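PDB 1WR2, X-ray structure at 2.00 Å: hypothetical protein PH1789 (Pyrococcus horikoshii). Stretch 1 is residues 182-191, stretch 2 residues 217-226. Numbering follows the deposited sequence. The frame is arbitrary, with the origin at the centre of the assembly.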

# COMPACT_ATOMS: atom_id res chain seq x y z
N GLU A 182 -26.29 -10.26 1.14
CA GLU A 182 -24.97 -10.48 1.73
C GLU A 182 -24.64 -9.42 2.77
O GLU A 182 -25.32 -8.40 2.88
CB GLU A 182 -23.90 -10.47 0.64
CG GLU A 182 -24.08 -11.53 -0.42
CD GLU A 182 -23.10 -11.37 -1.56
OE1 GLU A 182 -21.88 -11.34 -1.30
OE2 GLU A 182 -23.56 -11.27 -2.72
N GLU A 183 -23.57 -9.66 3.53
CA GLU A 183 -23.13 -8.73 4.56
C GLU A 183 -22.42 -7.53 3.94
O GLU A 183 -21.54 -7.69 3.10
CB GLU A 183 -22.19 -9.43 5.54
CG GLU A 183 -22.88 -10.43 6.44
CD GLU A 183 -21.89 -11.24 7.27
OE1 GLU A 183 -21.05 -10.63 7.97
OE2 GLU A 183 -21.95 -12.49 7.21
N PRO A 184 -22.80 -6.32 4.35
CA PRO A 184 -22.19 -5.10 3.82
C PRO A 184 -20.78 -4.90 4.34
O PRO A 184 -20.47 -5.26 5.48
CB PRO A 184 -23.13 -4.01 4.30
CG PRO A 184 -23.58 -4.53 5.62
CD PRO A 184 -23.86 -5.99 5.32
N ALA A 185 -19.92 -4.34 3.50
CA ALA A 185 -18.54 -4.08 3.88
C ALA A 185 -18.55 -2.95 4.90
O ALA A 185 -19.57 -2.30 5.11
CB ALA A 185 -17.74 -3.68 2.65
N ASP A 186 -17.41 -2.72 5.53
CA ASP A 186 -17.31 -1.66 6.52
C ASP A 186 -17.11 -0.32 5.83
O ASP A 186 -15.99 0.15 5.68
CB ASP A 186 -16.15 -1.93 7.48
CG ASP A 186 -16.17 -1.03 8.70
OD1 ASP A 186 -16.48 0.17 8.55
OD2 ASP A 186 -15.88 -1.52 9.81
N ILE A 187 -18.21 0.30 5.41
CA ILE A 187 -18.17 1.59 4.71
C ILE A 187 -17.49 2.68 5.52
O ILE A 187 -16.68 3.44 4.99
CB ILE A 187 -19.59 2.07 4.37
CG1 ILE A 187 -20.33 1.00 3.57
CG2 ILE A 187 -19.52 3.37 3.58
CD1 ILE A 187 -19.64 0.59 2.30
N ASP A 188 -17.85 2.78 6.80
CA ASP A 188 -17.27 3.80 7.68
C ASP A 188 -15.75 3.70 7.71
O ASP A 188 -15.05 4.71 7.83
CB ASP A 188 -17.84 3.63 9.09
CG ASP A 188 -19.31 3.98 9.17
OD1 ASP A 188 -20.10 3.43 8.38
OD2 ASP A 188 -19.68 4.81 10.02
N ALA A 189 -15.25 2.47 7.62
CA ALA A 189 -13.81 2.25 7.62
C ALA A 189 -13.24 2.84 6.33
O ALA A 189 -12.18 3.45 6.33
CB ALA A 189 -13.52 0.76 7.71
N ILE A 190 -13.96 2.65 5.23
CA ILE A 190 -13.48 3.20 3.97
C ILE A 190 -13.50 4.72 4.05
O ILE A 190 -12.55 5.38 3.62
CB ILE A 190 -14.36 2.76 2.80
CG1 ILE A 190 -14.39 1.23 2.73
CG2 ILE A 190 -13.80 3.33 1.50
CD1 ILE A 190 -15.32 0.68 1.68
N VAL A 191 -14.57 5.27 4.59
CA VAL A 191 -14.69 6.72 4.73
C VAL A 191 -13.52 7.28 5.54
O VAL A 191 -12.97 8.33 5.21
CB VAL A 191 -16.01 7.10 5.42
CG1 VAL A 191 -16.01 8.57 5.78
CG2 VAL A 191 -17.18 6.78 4.51
N PHE A 217 -7.85 -4.33 1.89
CA PHE A 217 -8.91 -5.30 2.12
C PHE A 217 -9.91 -4.66 3.07
O PHE A 217 -9.53 -4.10 4.10
CB PHE A 217 -8.38 -6.60 2.76
CG PHE A 217 -7.51 -7.43 1.85
CD1 PHE A 217 -7.65 -7.39 0.47
CD2 PHE A 217 -6.57 -8.30 2.40
CE1 PHE A 217 -6.88 -8.20 -0.35
CE2 PHE A 217 -5.80 -9.12 1.58
CZ PHE A 217 -5.95 -9.07 0.20
N VAL A 218 -11.19 -4.73 2.72
CA VAL A 218 -12.23 -4.17 3.57
C VAL A 218 -13.10 -5.29 4.12
O VAL A 218 -13.69 -6.07 3.36
CB VAL A 218 -13.12 -3.16 2.81
CG1 VAL A 218 -14.18 -2.59 3.75
CG2 VAL A 218 -12.26 -2.03 2.25
N TYR A 219 -13.17 -5.38 5.44
CA TYR A 219 -13.95 -6.42 6.09
C TYR A 219 -15.38 -5.97 6.35
O TYR A 219 -15.75 -4.84 6.06
CB TYR A 219 -13.26 -6.82 7.39
CG TYR A 219 -11.82 -7.26 7.18
CD1 TYR A 219 -11.52 -8.32 6.33
CD2 TYR A 219 -10.77 -6.60 7.82
CE1 TYR A 219 -10.20 -8.72 6.13
CE2 TYR A 219 -9.44 -6.99 7.62
CZ TYR A 219 -9.17 -8.05 6.78
OH TYR A 219 -7.87 -8.46 6.59
N ASN A 220 -16.19 -6.88 6.89
CA ASN A 220 -17.59 -6.56 7.15
C ASN A 220 -17.78 -5.44 8.15
O ASN A 220 -16.84 -5.01 8.81
CB ASN A 220 -18.33 -7.82 7.59
CG ASN A 220 -18.13 -8.97 6.62
OD1 ASN A 220 -18.21 -8.79 5.40
ND2 ASN A 220 -17.88 -10.16 7.16
N LYS A 221 -19.02 -4.97 8.24
CA LYS A 221 -19.37 -3.87 9.13
C LYS A 221 -18.78 -3.98 10.53
O LYS A 221 -18.81 -5.05 11.14
CB LYS A 221 -20.90 -3.76 9.22
CG LYS A 221 -21.41 -2.42 9.77
CD LYS A 221 -22.92 -2.33 9.63
CE LYS A 221 -23.45 -0.97 10.05
NZ LYS A 221 -23.21 -0.68 11.49
N GLY A 222 -18.23 -2.87 11.01
CA GLY A 222 -17.65 -2.84 12.34
C GLY A 222 -16.30 -3.50 12.57
O GLY A 222 -15.81 -3.52 13.70
N GLU A 223 -15.68 -4.05 11.52
CA GLU A 223 -14.38 -4.68 11.71
C GLU A 223 -13.25 -4.10 10.86
O GLU A 223 -12.29 -4.79 10.52
CB GLU A 223 -14.50 -6.19 11.50
CG GLU A 223 -15.04 -6.61 10.16
CD GLU A 223 -15.58 -8.03 10.19
OE1 GLU A 223 -15.87 -8.58 9.10
OE2 GLU A 223 -15.71 -8.60 11.29
N GLY A 224 -13.39 -2.82 10.52
CA GLY A 224 -12.39 -2.10 9.76
C GLY A 224 -11.86 -2.62 8.44
O GLY A 224 -12.53 -3.37 7.72
N ALA A 225 -10.64 -2.20 8.12
CA ALA A 225 -9.98 -2.59 6.88
C ALA A 225 -8.47 -2.63 7.10
O ALA A 225 -7.98 -2.24 8.16
CB ALA A 225 -10.32 -1.60 5.78
N VAL A 226 -7.74 -3.08 6.08
CA VAL A 226 -6.28 -3.17 6.18
C VAL A 226 -5.61 -2.90 4.83
O VAL A 226 -6.07 -3.37 3.79
CB VAL A 226 -5.85 -4.56 6.71
CG1 VAL A 226 -6.17 -5.64 5.70
CG2 VAL A 226 -4.38 -4.55 7.07
O HOH W 1 -18.49 0.34 10.16

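How do the two backbones meet? The segment leading into the helix that begins at I187 runs beside the loop that follows V218, and the two stretches join at a single beta bridge between A185 and N220, with the CA atoms of that pair 4.2 Å apart. Two backbone hydrogen bonds hold it: K221 N donates to P184 O at 3.1 Å, and D186 N donates to Y219 O at 2.7 Å. The donors sit on different stretches, so each stretch gives one NH and takes one in return. P184 O is also approached by N220 CA at 3.6 Å, a CA-H...O contact beside the stronger bond to K221.

What shape does the second stretch take beyond the bridge? From N220 to E223 it folds into a type II beta turn. G222, at phi 75°, and G224, at phi 53°, both have positive phi, a region that by itself favours glycine. Y219 N donates to G224 O at 3.1 Å, linking the two arms of the loop, while F217 and V226 pair through backbone bonds in both directions. In the turn and just past it, the backbone N atoms of G222, E223 and G224 come close to one side chain, that of D186.

Why is D186 so central? It is buried, and it loses more surface to the other stretch than any other residue in the contact. Its two carboxylate oxygens work in different directions. OD1 caps the helix, accepting from A189 N at 2.8 Å, as suits a residue at the N-cap position. OD2 reaches across and accepts a hydrogen bond from G224 N at 2.9 Å; G222 N and E223 N lie 3.0 and 3.1 Å from the same D186 OD2. A water donates to D186 OD1 at 2.6 Å and accepts a weak bond from G222 N at 3.3 Å, adding a second route between carboxylate and turn. One side chain thus ties the start of the helix to the turn and the residue after it.

Where do apolar side chains add to the contact? V218 points toward the first stretch and meets two partners: its CG1 lies 3.9 Å from A185 CB, and its CG2 lies 3.9 Å from I190 CG1. I190 starts sideways, but the end of its side chain comes nearer. Four residues on from A185, in the helix, A189 CB packs 3.7 Å from G224 CA and 4.4 Å from A225 CB. G224 has no side chain, so the approach to A189 is made by its CA; an ideal CB there would point away from the first stretch.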